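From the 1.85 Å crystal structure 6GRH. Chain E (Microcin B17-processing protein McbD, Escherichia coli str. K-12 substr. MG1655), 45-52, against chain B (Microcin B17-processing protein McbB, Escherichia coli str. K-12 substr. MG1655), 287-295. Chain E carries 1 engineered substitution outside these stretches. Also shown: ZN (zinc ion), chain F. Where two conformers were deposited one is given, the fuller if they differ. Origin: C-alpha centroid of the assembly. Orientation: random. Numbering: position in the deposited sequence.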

# COMPACT_ATOMS: atom_id res chain seq x y z
N GLY E 45 -19.35 4.10 25.18
CA GLY E 45 -19.02 2.91 25.95
C GLY E 45 -17.87 2.17 25.33
O GLY E 45 -16.98 2.78 24.71
N GLU E 46 -17.89 0.85 25.47
CA GLU E 46 -17.00 -0.02 24.71
C GLU E 46 -17.16 0.33 23.23
O GLU E 46 -18.26 0.69 22.81
CB GLU E 46 -17.32 -1.48 24.99
CG GLU E 46 -16.41 -2.49 24.28
CD GLU E 46 -16.95 -2.93 22.90
OE1 GLU E 46 -18.20 -2.98 22.73
OE2 GLU E 46 -16.11 -3.24 22.00
N THR E 47 -16.08 0.22 22.46
CA THR E 47 -16.09 0.66 21.06
C THR E 47 -17.27 0.18 20.21
O THR E 47 -18.00 0.99 19.61
CB THR E 47 -14.76 0.31 20.36
OG1 THR E 47 -13.69 0.99 21.02
CG2 THR E 47 -14.76 0.76 18.92
N LEU E 48 -17.43 -1.13 20.11
CA LEU E 48 -18.50 -1.69 19.28
C LEU E 48 -19.91 -1.34 19.80
O LEU E 48 -20.76 -0.98 19.00
CB LEU E 48 -18.34 -3.20 19.10
CG LEU E 48 -19.39 -3.91 18.23
CD1 LEU E 48 -19.35 -3.42 16.79
CD2 LEU E 48 -19.27 -5.44 18.30
N LYS E 49 -20.14 -1.44 21.11
CA LYS E 49 -21.40 -0.98 21.73
C LYS E 49 -21.67 0.49 21.44
O LYS E 49 -22.82 0.88 21.25
CB LYS E 49 -21.43 -1.22 23.24
CG LYS E 49 -21.55 -2.70 23.59
CD LYS E 49 -21.34 -2.97 25.09
N SER E 50 -20.62 1.32 21.40
CA SER E 50 -20.79 2.74 21.09
C SER E 50 -21.23 2.95 19.63
O SER E 50 -22.10 3.79 19.35
CB SER E 50 -19.51 3.51 21.37
OG SER E 50 -19.49 4.77 20.72
N ILE E 51 -20.65 2.17 18.73
CA ILE E 51 -20.99 2.20 17.33
C ILE E 51 -22.42 1.70 17.14
O ILE E 51 -23.21 2.32 16.44
CB ILE E 51 -20.02 1.35 16.47
CG1 ILE E 51 -18.58 1.90 16.58
CG2 ILE E 51 -20.49 1.29 15.03
CD1 ILE E 51 -17.53 0.99 15.98
N GLN E 52 -22.72 0.55 17.74
CA GLN E 52 -24.06 -0.05 17.67
C GLN E 52 -25.12 0.86 18.27
O GLN E 52 -26.20 0.97 17.70
CB GLN E 52 -24.12 -1.42 18.35
CG GLN E 52 -23.39 -2.48 17.56
CD GLN E 52 -23.18 -3.77 18.33
OE1 GLN E 52 -23.10 -3.74 19.56
NE2 GLN E 52 -23.04 -4.90 17.62
ZN ZN F . -8.15 -6.30 17.99
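Chain B, residues 287-295: WQACSCLER

The chain B stretch, the C-terminal end of McbB, lies across the start of a helix in McbD. It has little regular structure. A type I turn runs from Trp B287 to Cys B290, closed by Cys B290 N to Trp B287 O at 3.0 Å. Residues Cys B292 to Glu B294 have helical backbone angles without the regular bonds. Chain B runs against the direction of chain E: its later residues meet the start of the helix, and Ala B289 lies further along. The CA atoms of Thr E47 and Ser B291 are 5.8 Å apart, as are those of Leu E48 and Ala B289. The two stretches together bury 302 Å².

Gly E45 precedes the contact and has no side chain to offer. Its backbone angles by themselves call for glycine, since a CB would jam against the carbonyl oxygen of the residue before.

Glu E46 is the N-cap. Its carboxylate folds back on its own helix, where OE2 accepts from Leu E48 N at 3.1 Å and OE1 from Lys E49 N at 3.0 Å. The same OE2 atom comes within 3.0 Å of Ser B291 CB. Ser B291 thus packs against the same carboxylate that caps the helix. Glu B294 OE1 lies 3.8 Å from Glu E46 CA.

Thr E47 opens the helix and is the centre of the contact. Its CA-to-CB bond points toward chain B, and that of Glu B294 points toward chain E. Thr E47 N donates to Glu B294 OE1 at 3.2 Å, with an angle of 152°. A first-turn amide has no helical carbonyl before it to bond, so the carboxylate fills that place. Thr E47 OG1 is 2.7 Å from Glu B294 OE2. The methyl of Thr E47 faces the turn: CG2 is 3.5 Å from Gln B288 O and 3.8 Å from Ala B289 CA.

The CA-to-CB bond of Leu E48 points sideways, and the side chain touches chain B lightly, with CB 4.2 Å from Ala B289 O. Lys E49 and Ser E50 are out of reach.

Ile E51, one helical turn after Thr E47, again has its CA-to-CB bond toward chain B. Its N bonds to Thr E47 O at 3.0 Å, and its CD1 meets Ala B289 CB at 3.8 Å in an apolar contact. Gln E52 is out of reach.

Cys B290 turns its CA-to-CB bond away from the helix. Its SG binds zinc at 2.3 Å, as does Cys B292 SG at 2.3 Å; two further ligands come from elsewhere in the structure.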

# COMPACT_ATOMS: atom_id res chain seq x y z
N TRP B 287 -7.76 -2.61 14.35
CA TRP B 287 -8.99 -2.32 13.64
C TRP B 287 -9.76 -1.28 14.47
O TRP B 287 -9.87 -1.39 15.70
CB TRP B 287 -9.79 -3.58 13.43
CG TRP B 287 -11.09 -3.38 12.77
CD1 TRP B 287 -11.36 -2.61 11.69
CD2 TRP B 287 -12.30 -4.05 13.10
NE1 TRP B 287 -12.66 -2.75 11.32
CE2 TRP B 287 -13.27 -3.64 12.18
CE3 TRP B 287 -12.66 -4.97 14.09
CZ2 TRP B 287 -14.58 -4.11 12.21
CZ3 TRP B 287 -13.97 -5.44 14.14
CH2 TRP B 287 -14.91 -5.01 13.19
N GLN B 288 -10.23 -0.24 13.79
CA GLN B 288 -10.94 0.85 14.46
C GLN B 288 -12.11 0.41 15.35
O GLN B 288 -12.36 1.06 16.38
CB GLN B 288 -11.42 1.90 13.45
CG GLN B 288 -12.38 1.38 12.39
CD GLN B 288 -12.58 2.37 11.27
OE1 GLN B 288 -12.48 3.59 11.47
NE2 GLN B 288 -12.83 1.85 10.07
N ALA B 289 -12.84 -0.64 14.93
CA ALA B 289 -13.97 -1.13 15.69
C ALA B 289 -13.65 -2.23 16.70
O ALA B 289 -14.59 -2.75 17.31
CB ALA B 289 -15.08 -1.61 14.78
N CYS B 290 -12.39 -2.58 16.88
CA CYS B 290 -12.00 -3.63 17.82
C CYS B 290 -11.79 -3.06 19.21
O CYS B 290 -11.25 -1.99 19.35
CB CYS B 290 -10.70 -4.29 17.38
SG CYS B 290 -10.39 -5.84 18.27
N SER B 291 -12.14 -3.82 20.22
CA SER B 291 -11.93 -3.39 21.61
C SER B 291 -10.70 -4.00 22.30
O SER B 291 -10.53 -3.80 23.51
CB SER B 291 -13.18 -3.78 22.39
OG SER B 291 -13.34 -5.18 22.21
N CYS B 292 -9.81 -4.68 21.56
CA CYS B 292 -8.63 -5.30 22.20
C CYS B 292 -7.75 -4.30 22.96
O CYS B 292 -7.25 -4.59 24.03
CB CYS B 292 -7.79 -6.14 21.23
SG CYS B 292 -7.09 -5.30 19.79
N LEU B 293 -7.59 -3.11 22.39
CA LEU B 293 -6.82 -2.03 23.00
C LEU B 293 -7.38 -1.52 24.33
O LEU B 293 -6.63 -1.02 25.16
CB LEU B 293 -6.82 -0.83 22.06
CG LEU B 293 -5.86 -0.99 20.91
CD1 LEU B 293 -6.02 0.16 19.96
CD2 LEU B 293 -4.45 -1.09 21.47
N GLU B 294 -8.69 -1.62 24.47
CA GLU B 294 -9.39 -1.08 25.63
C GLU B 294 -9.37 -2.06 26.81
O GLU B 294 -9.62 -1.65 27.92
CB GLU B 294 -10.82 -0.72 25.26
CG GLU B 294 -10.89 0.21 24.06
CD GLU B 294 -12.29 0.71 23.74
OE1 GLU B 294 -13.29 -0.01 23.98
OE2 GLU B 294 -12.37 1.87 23.24
N ARG B 295 -9.09 -3.34 26.56
CA ARG B 295 -9.13 -4.34 27.62
C ARG B 295 -7.90 -4.27 28.54
O ARG B 295 -6.83 -3.78 28.18
CB ARG B 295 -9.34 -5.75 27.05
CG ARG B 295 -10.75 -5.90 26.47
CD ARG B 295 -11.27 -7.32 26.43
NE ARG B 295 -10.56 -8.07 25.41
CZ ARG B 295 -10.81 -8.04 24.09
NH1 ARG B 295 -11.77 -7.25 23.59
NH2 ARG B 295 -10.09 -8.79 23.26
OXT ARG B 295 -7.97 -4.66 29.71